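Local coordinates for uncharacterized protein (Legionella longbeachae NSW150, PDB 4JZA) that probably removes the 3-phosphate from phosphatidylinositol 3-phosphate, acting as a Legionella phosphoinositide phosphatase in lipid metabolism at the pathogen-host interface, at residues R219-N222 / N223-N227; P274-L277 / D278-T282; V261-R264 / E265-R268. All blocks are in the same frame, centred on the assembly; numbering follows the deposited sequence.

Contact 1 of 3, residues R219-N222 / N223-N227; sequences RDFN and NFLLN
On helix 214-234, F221 packs on F224 and L225 on the side facing two neighbouring helices. The two phenyl groups cross obliquely, CE1 of F221 lying 4.0 Å from CD2 of F224. L225 follows one turn beyond F221. Its CG sits above one face of the F221 ring, displaced from the ring centre, and its branches reach the far end of that ring, with F221 CE2 4.1 Å from L225 CD1. F221 has CG anti to the backbone nitrogen (chi1 -169°), and F224 repeats this choice, which sends both rings off the same flank. In the phosphoinositide phosphatase insertion domain this flank faces inward; F284 of helix 274-288 meets F221 edge-to-face, and F224 touches L281 of that helix and Q263 of helix 261-270. Beneath the side chains runs the i to i+4 bonding of an alpha-helix. N223 N reaches R219 O at 2.8 Å and L225 N reaches F221 O at 3.1 Å. The polar ends find partners on other helices: D220 OD1 is hydrogen-bonded to the hydroxyl of Y203 on helix 198-206, and N222 OD1 accepts a hydrogen bond from K285 NZ, which ties the amide to helix 274-288.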
ATOM      1  N   ARG A 219      29.494  -5.775  29.873  1.00 65.33           N
ATOM      2  CA  ARG A 219      29.874  -6.920  30.691  1.00 73.94           C
ATOM      3  C   ARG A 219      29.176  -8.163  30.164  1.00 73.62           C
ATOM      4  O   ARG A 219      29.825  -9.186  29.942  1.00 71.99           O
ATOM      5  CB  ARG A 219      29.634  -6.692  32.214  1.00 83.48           C
ATOM      6  CG  ARG A 219      30.857  -6.114  32.969  1.00 97.59           C
ATOM      7  CD  ARG A 219      30.665  -5.998  34.496  1.00103.73           C
ATOM      8  NE  ARG A 219      29.612  -6.901  34.974  1.00104.90           N
ATOM      9  CZ  ARG A 219      28.394  -6.541  35.397  1.00 99.16           C
ATOM     10  NH1 ARG A 219      28.015  -5.264  35.476  1.00 93.89           N
ATOM     11  NH2 ARG A 219      27.538  -7.483  35.770  1.00 92.52           N
ATOM     12  N   ASP A 220      27.863  -8.077  29.930  1.00 73.65           N
ATOM     13  CA  ASP A 220      27.121  -9.216  29.389  1.00 70.69           C
ATOM     14  C   ASP A 220      27.823  -9.810  28.170  1.00 71.77           C
ATOM     15  O   ASP A 220      27.962 -11.023  28.062  1.00 76.10           O
ATOM     16  CB  ASP A 220      25.702  -8.805  28.987  1.00 70.80           C
ATOM     17  CG  ASP A 220      24.936  -9.931  28.295  1.00 65.67           C
ATOM     18  OD1 ASP A 220      25.159 -10.174  27.081  1.00 61.07           O
ATOM     19  OD2 ASP A 220      24.106 -10.556  28.987  1.00 58.36           O
ATOM     20  N   PHE A 221      28.256  -8.951  27.253  1.00 70.20           N
ATOM     21  CA  PHE A 221      28.849  -9.434  26.029  1.00 67.08           C
ATOM     22  C   PHE A 221      30.239 -10.024  26.239  1.00 70.64           C
ATOM     23  O   PHE A 221      30.571 -11.046  25.625  1.00 69.41           O
ATOM     24  CB  PHE A 221      28.887  -8.361  24.944  1.00 63.32           C
ATOM     25  CG  PHE A 221      29.262  -8.920  23.612  1.00 59.62           C
ATOM     26  CD1 PHE A 221      28.520  -9.930  23.066  1.00 57.22           C
ATOM     27  CD2 PHE A 221      30.384  -8.498  22.951  1.00 60.62           C
ATOM     28  CE1 PHE A 221      28.879 -10.499  21.870  1.00 60.74           C
ATOM     29  CE2 PHE A 221      30.754  -9.064  21.747  1.00 59.46           C
ATOM     30  CZ  PHE A 221      30.004 -10.069  21.206  1.00 59.09           C
ATOM     31  N   ASN A 222      31.033  -9.411  27.119  1.00 73.09           N
ATOM     32  CA  ASN A 222      32.330  -9.974  27.489  1.00 72.24           C
ATOM     33  C   ASN A 222      32.167 -11.325  28.212  1.00 80.67           C
ATOM     34  O   ASN A 222      32.921 -12.257  27.939  1.00 86.80           O
ATOM     35  CB  ASN A 222      33.143  -8.990  28.333  1.00 71.84           C
ATOM     36  CG  ASN A 222      33.572  -7.745  27.549  1.00 71.42           C
ATOM     37  OD1 ASN A 222      33.677  -7.768  26.326  1.00 80.65           O
ATOM     38  ND2 ASN A 222      33.783  -6.654  28.252  1.00 64.55           N
ATOM     39  N   ASN A 223      31.180 -11.445  29.107  1.00 81.56           N
ATOM     40  CA  ASN A 223      30.889 -12.730  29.783  1.00 83.22           C
ATOM     41  C   ASN A 223      30.509 -13.817  28.809  1.00 88.19           C
ATOM     42  O   ASN A 223      30.707 -15.014  29.082  1.00 99.79           O
ATOM     43  CB  ASN A 223      29.752 -12.595  30.813  1.00 76.05           C
ATOM     44  CG  ASN A 223      30.184 -11.830  32.032  1.00 69.67           C
ATOM     45  OD1 ASN A 223      31.358 -11.529  32.184  1.00 64.56           O
ATOM     46  ND2 ASN A 223      29.245 -11.501  32.897  1.00 66.48           N
ATOM     47  N   PHE A 224      29.897 -13.402  27.710  1.00 85.52           N
ATOM     48  CA  PHE A 224      29.582 -14.319  26.644  1.00 84.74           C
ATOM     49  C   PHE A 224      30.845 -14.785  25.923  1.00 84.01           C
ATOM     50  O   PHE A 224      30.971 -15.958  25.584  1.00 87.61           O
ATOM     51  CB  PHE A 224      28.616 -13.692  25.630  1.00 80.91           C
ATOM     52  CG  PHE A 224      28.377 -14.576  24.459  1.00 76.75           C
ATOM     53  CD1 PHE A 224      27.690 -15.780  24.628  1.00 80.47           C
ATOM     54  CD2 PHE A 224      28.933 -14.287  23.244  1.00 70.96           C
ATOM     55  CE1 PHE A 224      27.516 -16.642  23.581  1.00 76.76           C
ATOM     56  CE2 PHE A 224      28.774 -15.149  22.197  1.00 71.30           C
ATOM     57  CZ  PHE A 224      28.064 -16.327  22.367  1.00 74.08           C
ATOM     58  N   LEU A 225      31.766 -13.869  25.677  1.00 85.16           N
ATOM     59  CA  LEU A 225      32.978 -14.215  24.943  1.00 89.16           C
ATOM     60  C   LEU A 225      33.874 -15.204  25.684  1.00 98.19           C
ATOM     61  O   LEU A 225      34.459 -16.096  25.070  1.00102.74           O
ATOM     62  CB  LEU A 225      33.764 -12.967  24.634  1.00 83.37           C
ATOM     63  CG  LEU A 225      33.129 -12.094  23.570  1.00 83.61           C
ATOM     64  CD1 LEU A 225      34.076 -10.961  23.264  1.00 81.08           C
ATOM     65  CD2 LEU A 225      32.820 -12.864  22.306  1.00 84.70           C
ATOM     66  N   LEU A 226      33.953 -15.060  27.004  1.00105.77           N
ATOM     67  CA  LEU A 226      34.706 -15.991  27.837  1.00102.27           C
ATOM     68  C   LEU A 226      33.989 -17.334  27.776  1.00101.45           C
ATOM     69  O   LEU A 226      34.541 -18.306  27.264  1.00109.03           O
ATOM     70  CB  LEU A 226      34.869 -15.450  29.275  1.00100.77           C
ATOM     71  CG  LEU A 226      35.685 -14.129  29.311  1.00100.19           C
ATOM     72  CD1 LEU A 226      35.508 -13.367  30.622  1.00 97.45           C
ATOM     73  CD2 LEU A 226      37.166 -14.339  28.997  1.00 97.31           C
ATOM     74  N   ASN A 227      32.740 -17.375  28.229  1.00100.10           N
ATOM     75  CA  ASN A 227      31.886 -18.570  28.069  1.00102.96           C
ATOM     76  C   ASN A 227      31.918 -19.230  26.661  1.00102.45           C
ATOM     77  O   ASN A 227      31.641 -20.422  26.530  1.00104.32           O
ATOM     78  CB  ASN A 227      30.436 -18.218  28.441  1.00101.33           C
ATOM     79  CG  ASN A 227      29.519 -19.423  28.428  1.00102.57           C
ATOM     80  OD1 ASN A 227      29.905 -20.509  28.851  1.00104.75           O
ATOM     81  ND2 ASN A 227      28.301 -19.240  27.940  1.00101.69           N
TER

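Contact 2 of 3, residues P274-L277 / D278-T282; sequences PTSL and DKKLT
L277 and L281 turn by different torsions to the same side of their helix: CG of L277 stands anti to the backbone nitrogen (chi1 -169°), whereas CG of L281, one turn on, stands anti to the carbonyl carbon (chi1 -69°). As a result the two leucines run next to each other in one direction, touching through one methyl of each, L277 CD2 to L281 CD1 at 3.8 Å. The backbone below sets this spacing, since L281 N donates to L277 O at 3.1 Å, and CG of L281 hangs 3.5 Å from L277 O. S276 and K280 repeat the i to i+4 relation at another position round the helix. K280 is extended beyond CG and runs back along the turn, its aliphatic part passing S276 O and its NZ coming to 3.8 Å from S276 OG. The hydroxyl has its main partner in D273 OD2; K280 NZ merely comes near it. S276 O serves the backbone twice, accepting from K280 N at 3.0 Å and, weakly, from K279 N. D278 holds its OD1 near W228 NE1 in a weak hydrogen bond. The leucine side of this first part of helix 274-288 is thus pressed between two helices of the insertion domain: L277 and L281 both lie against W228 of helix 214-234 and against L270 of helix 261-270, while P274 touches N239 and L242 of helix 238-247.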
ATOM      1  N   PRO A 274      29.485 -20.485   9.899  1.00 98.23           N
ATOM      2  CA  PRO A 274      30.478 -20.653  10.980  1.00 97.31           C
ATOM      3  C   PRO A 274      31.844 -20.041  10.691  1.00 90.43           C
ATOM      4  O   PRO A 274      32.589 -19.740  11.630  1.00 74.25           O
ATOM      5  CB  PRO A 274      30.595 -22.181  11.127  1.00101.40           C
ATOM      6  CG  PRO A 274      29.283 -22.704  10.635  1.00108.21           C
ATOM      7  CD  PRO A 274      28.864 -21.771   9.528  1.00104.24           C
ATOM      8  N   THR A 275      32.175 -19.872   9.415  1.00 87.46           N
ATOM      9  CA  THR A 275      33.508 -19.387   9.057  1.00 89.41           C
ATOM     10  C   THR A 275      33.774 -17.986   9.595  1.00 85.71           C
ATOM     11  O   THR A 275      34.835 -17.726  10.152  1.00 78.44           O
ATOM     12  CB  THR A 275      33.831 -19.457   7.538  1.00 91.87           C
ATOM     13  OG1 THR A 275      34.447 -18.226   7.133  1.00 86.12           O
ATOM     14  CG2 THR A 275      32.600 -19.703   6.683  1.00 90.79           C
ATOM     15  N   SER A 276      32.794 -17.100   9.478  1.00 90.38           N
ATOM     16  CA  SER A 276      32.985 -15.722   9.955  1.00 91.73           C
ATOM     17  C   SER A 276      32.469 -15.501  11.404  1.00 85.20           C
ATOM     18  O   SER A 276      32.562 -14.397  11.931  1.00 82.44           O
ATOM     19  CB  SER A 276      32.374 -14.715   8.967  1.00 84.02           C
ATOM     20  OG  SER A 276      31.061 -15.075   8.627  1.00 85.39           O
ATOM     21  N   LEU A 277      31.994 -16.553  12.066  1.00 79.68           N
ATOM     22  CA  LEU A 277      31.409 -16.410  13.401  1.00 84.28           C
ATOM     23  C   LEU A 277      32.316 -15.674  14.408  1.00 85.82           C
ATOM     24  O   LEU A 277      31.906 -14.664  14.978  1.00 87.49           O
ATOM     25  CB  LEU A 277      30.979 -17.776  13.951  1.00 87.79           C
ATOM     26  CG  LEU A 277      30.122 -17.792  15.227  1.00 92.60           C
ATOM     27  CD1 LEU A 277      29.125 -18.948  15.222  1.00 94.49           C
ATOM     28  CD2 LEU A 277      30.977 -17.859  16.491  1.00 95.47           C
ATOM     29  N   ASP A 278      33.524 -16.191  14.644  1.00 96.30           N
ATOM     30  CA  ASP A 278      34.473 -15.586  15.626  1.00 96.02           C
ATOM     31  C   ASP A 278      34.936 -14.190  15.248  1.00 85.26           C
ATOM     32  O   ASP A 278      35.275 -13.407  16.114  1.00 79.05           O
ATOM     33  CB  ASP A 278      35.703 -16.486  15.894  1.00 98.41           C
ATOM     34  CG  ASP A 278      35.508 -17.409  17.105  1.00105.49           C
ATOM     35  OD1 ASP A 278      35.089 -16.926  18.184  1.00102.01           O
ATOM     36  OD2 ASP A 278      35.760 -18.628  16.979  1.00111.95           O
ATOM     37  N   LYS A 279      34.938 -13.883  13.959  1.00 83.14           N
ATOM     38  CA  LYS A 279      35.320 -12.553  13.494  1.00 81.72           C
ATOM     39  C   LYS A 279      34.265 -11.545  13.897  1.00 85.48           C
ATOM     40  O   LYS A 279      34.558 -10.475  14.422  1.00 77.86           O
ATOM     41  CB  LYS A 279      35.453 -12.557  11.978  1.00 84.82           C
ATOM     42  CG  LYS A 279      35.869 -11.224  11.403  1.00 85.80           C
ATOM     43  CD  LYS A 279      35.797 -11.244   9.888  1.00 91.80           C
ATOM     44  CE  LYS A 279      36.660 -10.133   9.312  1.00 95.10           C
ATOM     45  NZ  LYS A 279      36.228  -9.744   7.940  1.00 96.27           N
ATOM     46  N   LYS A 280      33.015 -11.924  13.651  1.00 93.46           N
ATOM     47  CA  LYS A 280      31.874 -11.062  13.928  1.00 91.08           C
ATOM     48  C   LYS A 280      31.748 -10.775  15.413  1.00 83.28           C
ATOM     49  O   LYS A 280      31.401  -9.674  15.812  1.00 78.20           O
ATOM     50  CB  LYS A 280      30.590 -11.697  13.388  1.00 98.22           C
ATOM     51  CG  LYS A 280      30.382 -11.396  11.917  1.00 98.80           C
ATOM     52  CD  LYS A 280      29.297 -12.263  11.309  1.00 98.11           C
ATOM     53  CE  LYS A 280      29.052 -11.838   9.876  1.00 96.76           C
ATOM     54  NZ  LYS A 280      28.087 -12.768   9.234  1.00 95.74           N
ATOM     55  N   LEU A 281      32.011 -11.783  16.230  1.00 79.47           N
ATOM     56  CA  LEU A 281      32.028 -11.588  17.663  1.00 78.75           C
ATOM     57  C   LEU A 281      33.003 -10.475  18.070  1.00 82.39           C
ATOM     58  O   LEU A 281      32.602  -9.567  18.796  1.00 79.55           O
ATOM     59  CB  LEU A 281      32.343 -12.908  18.397  1.00 76.51           C
ATOM     60  CG  LEU A 281      31.249 -13.964  18.320  1.00 75.37           C
ATOM     61  CD1 LEU A 281      31.696 -15.215  19.064  1.00 79.73           C
ATOM     62  CD2 LEU A 281      29.946 -13.437  18.912  1.00 78.22           C
ATOM     63  N   THR A 282      34.265 -10.533  17.628  1.00 86.65           N
ATOM     64  CA  THR A 282      35.249  -9.548  18.122  1.00 93.62           C
ATOM     65  C   THR A 282      34.988  -8.176  17.477  1.00 85.29           C
ATOM     66  O   THR A 282      35.386  -7.142  17.987  1.00 87.35           O
ATOM     67  CB  THR A 282      36.745 -10.021  18.042  1.00 96.09           C
ATOM     68  OG1 THR A 282      37.069 -10.404  16.702  1.00 83.81           O
ATOM     69  CG2 THR A 282      37.058 -11.208  19.098  1.00 91.04           C
TER

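Contact 3 of 3, residues V261-R264 / E265-R268; sequences VHQR and EMMR
The guanidinium groups of R264 and R268, one helical turn apart, are turned 72° against each other although the two side chains run side by side in the same direction. Over one face of the R264 group lies V261 CA, 4.1 Å above the plane and away from its middle. The R268 group is met at its edge instead, where the carboxyl carbon of E265 lies in its plane. NE and NH2 of R268 take one oxygen each: NE to E265 OE1 at 2.8 Å and NH2 to E265 OE2 at 3.0 Å, a side-on, two-pronged salt bridge on the syn side of both oxygens, from somewhat out of the carboxylate plane though nearly in that of the guanidinium. E265 gets there by bending at chi2 (-47°), which folds its carboxylate along the helix toward R268. R268 NH2 also comes to 4.1 Å from R264 CD, so the guanidinium of R268 meets R264 at an aliphatic carbon, while R264 NH1 and R268 NH2 stay 5.1 Å apart.

Round the helix the character changes. M266, a selenomethionine, curls back so that its CE lies 3.9 Å from Q263 CA, and the backbone beneath binds M266 N to H262 O at 3.1 Å. H262 is buried against Y203, whose ring meets it edge-to-face; its NE2 is hydrogen-bonded to D220 OD2 and its ND1 to the backbone N of D208. Because a backbone N-H can only donate, ND1 must be the acceptor there, which is consistent with the imidazole proton residing on NE2 and directed at D220. On the charged side, R264 NH1 stands 4.3 Å from E265 OE2, too far for a salt bridge, yet near enough that both arginines probably help stabilise the ionised carboxylate.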
ATOM      1  N   VAL A 261      18.212 -15.271  26.409  1.00 84.64           N
ATOM      2  CA  VAL A 261      17.414 -15.138  25.217  1.00 83.67           C
ATOM      3  C   VAL A 261      18.248 -14.502  24.096  1.00 78.70           C
ATOM      4  O   VAL A 261      18.416 -15.062  23.019  1.00 77.86           O
ATOM      5  CB  VAL A 261      16.152 -14.289  25.498  1.00 94.90           C
ATOM      6  CG1 VAL A 261      15.255 -14.264  24.271  1.00 91.66           C
ATOM      7  CG2 VAL A 261      15.372 -14.821  26.708  1.00101.08           C
ATOM      8  N   HIS A 262      18.788 -13.327  24.373  1.00 74.92           N
ATOM      9  CA  HIS A 262      19.540 -12.537  23.379  1.00 70.11           C
ATOM     10  C   HIS A 262      20.838 -13.180  22.859  1.00 70.30           C
ATOM     11  O   HIS A 262      21.143 -13.098  21.673  1.00 73.94           O
ATOM     12  CB  HIS A 262      19.831 -11.107  23.907  1.00 69.48           C
ATOM     13  CG  HIS A 262      20.530 -11.060  25.238  1.00 69.89           C
ATOM     14  ND1 HIS A 262      19.852 -11.089  26.433  1.00 70.84           N
ATOM     15  CD2 HIS A 262      21.839 -10.981  25.561  1.00 70.25           C
ATOM     16  CE1 HIS A 262      20.709 -11.044  27.434  1.00 69.72           C
ATOM     17  NE2 HIS A 262      21.922 -10.979  26.932  1.00 68.45           N
ATOM     18  N   GLN A 263      21.612 -13.800  23.738  1.00 71.45           N
ATOM     19  CA  GLN A 263      22.803 -14.519  23.285  1.00 71.21           C
ATOM     20  C   GLN A 263      22.353 -15.646  22.369  1.00 69.00           C
ATOM     21  O   GLN A 263      22.983 -15.915  21.345  1.00 65.68           O
ATOM     22  CB  GLN A 263      23.621 -15.055  24.469  1.00 72.57           C
ATOM     23  CG  GLN A 263      24.410 -13.972  25.209  1.00 72.99           C
ATOM     24  CD  GLN A 263      24.601 -14.306  26.669  1.00 75.96           C
ATOM     25  OE1 GLN A 263      23.635 -14.449  27.400  1.00 98.01           O
ATOM     26  NE2 GLN A 263      25.812 -14.443  27.094  1.00 76.27           N
ATOM     27  N   ARG A 264      21.233 -16.270  22.735  1.00 72.31           N
ATOM     28  CA  ARG A 264      20.667 -17.376  21.969  1.00 76.17           C
ATOM     29  C   ARG A 264      20.323 -16.935  20.527  1.00 71.10           C
ATOM     30  O   ARG A 264      20.735 -17.561  19.551  1.00 68.45           O
ATOM     31  CB  ARG A 264      19.419 -17.981  22.696  1.00 83.95           C
ATOM     32  CG  ARG A 264      19.074 -19.406  22.257  1.00 85.98           C
ATOM     33  CD  ARG A 264      17.847 -20.094  22.823  1.00 89.22           C
ATOM     34  NE  ARG A 264      17.575 -19.771  24.222  1.00 95.01           N
ATOM     35  CZ  ARG A 264      16.424 -19.257  24.664  1.00 97.53           C
ATOM     36  NH1 ARG A 264      15.412 -19.010  23.816  1.00 96.26           N
ATOM     37  NH2 ARG A 264      16.277 -18.987  25.965  1.00 92.16           N
ATOM     38  N   GLU A 265      19.568 -15.855  20.399  1.00 65.14           N
ATOM     39  CA  GLU A 265      19.096 -15.444  19.085  1.00 66.21           C
ATOM     40  C   GLU A 265      20.249 -14.912  18.225  1.00 65.59           C
ATOM     41  O   GLU A 265      20.237 -15.060  17.020  1.00 63.92           O
ATOM     42  CB  GLU A 265      17.935 -14.421  19.217  1.00 68.15           C
ATOM     43  CG  GLU A 265      16.646 -15.000  19.819  1.00 67.56           C
ATOM     44  CD  GLU A 265      16.232 -16.344  19.199  1.00 66.82           C
ATOM     45  OE1 GLU A 265      16.178 -16.463  17.956  1.00 64.28           O
ATOM     46  OE2 GLU A 265      15.976 -17.302  19.958  1.00 67.62           O
HETATM   47  N   MSE A 266      21.232 -14.288  18.862  1.00 68.04           N
HETATM   48  CA  MSE A 266      22.404 -13.833  18.171  1.00 67.04           C
HETATM   49  C   MSE A 266      23.144 -15.011  17.627  1.00 68.38           C
HETATM   50  O   MSE A 266      23.584 -14.970  16.500  1.00 65.38           O
HETATM   51  CB  MSE A 266      23.309 -13.083  19.113  1.00 74.75           C
HETATM   52  CG  MSE A 266      24.596 -12.648  18.392  1.00 80.18           C
HETATM   53 SE   MSE A 266      25.918 -11.707  19.513  1.00 85.55          SE
HETATM   54  CE  MSE A 266      25.198 -12.184  21.301  1.00 97.38           C
HETATM   55  N   MSE A 267      23.303 -16.078  18.403  1.00 73.74           N
HETATM   56  CA  MSE A 267      24.005 -17.265  17.894  1.00 79.77           C
HETATM   57  C   MSE A 267      23.253 -17.851  16.734  1.00 75.37           C
HETATM   58  O   MSE A 267      23.842 -18.126  15.690  1.00 65.68           O
HETATM   59  CB  MSE A 267      24.236 -18.372  18.931  1.00 93.95           C
HETATM   60  CG  MSE A 267      25.576 -18.266  19.691  1.00105.50           C
HETATM   61 SE   MSE A 267      27.242 -17.960  18.603  0.96127.38          SE
HETATM   62  CE  MSE A 267      27.214 -16.040  18.989  1.00123.85           C
ATOM     63  N   ARG A 268      21.943 -18.034  16.901  1.00 77.33           N
ATOM     64  CA  ARG A 268      21.100 -18.619  15.850  1.00 80.36           C
ATOM     65  C   ARG A 268      21.415 -18.036  14.479  1.00 78.13           C
ATOM     66  O   ARG A 268      21.429 -18.744  13.482  1.00 83.53           O
ATOM     67  CB  ARG A 268      19.617 -18.434  16.170  1.00 83.77           C
ATOM     68  CG  ARG A 268      18.672 -19.135  15.196  1.00 87.77           C
ATOM     69  CD  ARG A 268      17.222 -18.812  15.494  1.00 83.70           C
ATOM     70  NE  ARG A 268      16.947 -18.900  16.924  1.00 83.54           N
ATOM     71  CZ  ARG A 268      16.807 -20.040  17.607  1.00 84.42           C
ATOM     72  NH1 ARG A 268      16.914 -21.215  17.001  1.00 76.04           N
ATOM     73  NH2 ARG A 268      16.549 -20.004  18.917  1.00 86.53           N
TER

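In the fold
The three contacts are turns of three helices in the phosphoinositide phosphatase insertion domain, and they follow one another along the chain as contact 1 (helix 214-234), contact 3 (helix 261-270) and contact 2 (helix 274-288). Their centres form a nearly even triangle: about 13 Å between contacts 1 and 3, 14 Å between 2 and 3, and 15 Å between 1 and 2. Each touches both others. M267 of contact 3 reaches F224 of contact 1 and both leucines of contact 2, so sequence-local turns close into one shared apolar core. This helical cluster lies well away from the centre of the chain, and the contacts join its three helices to one another.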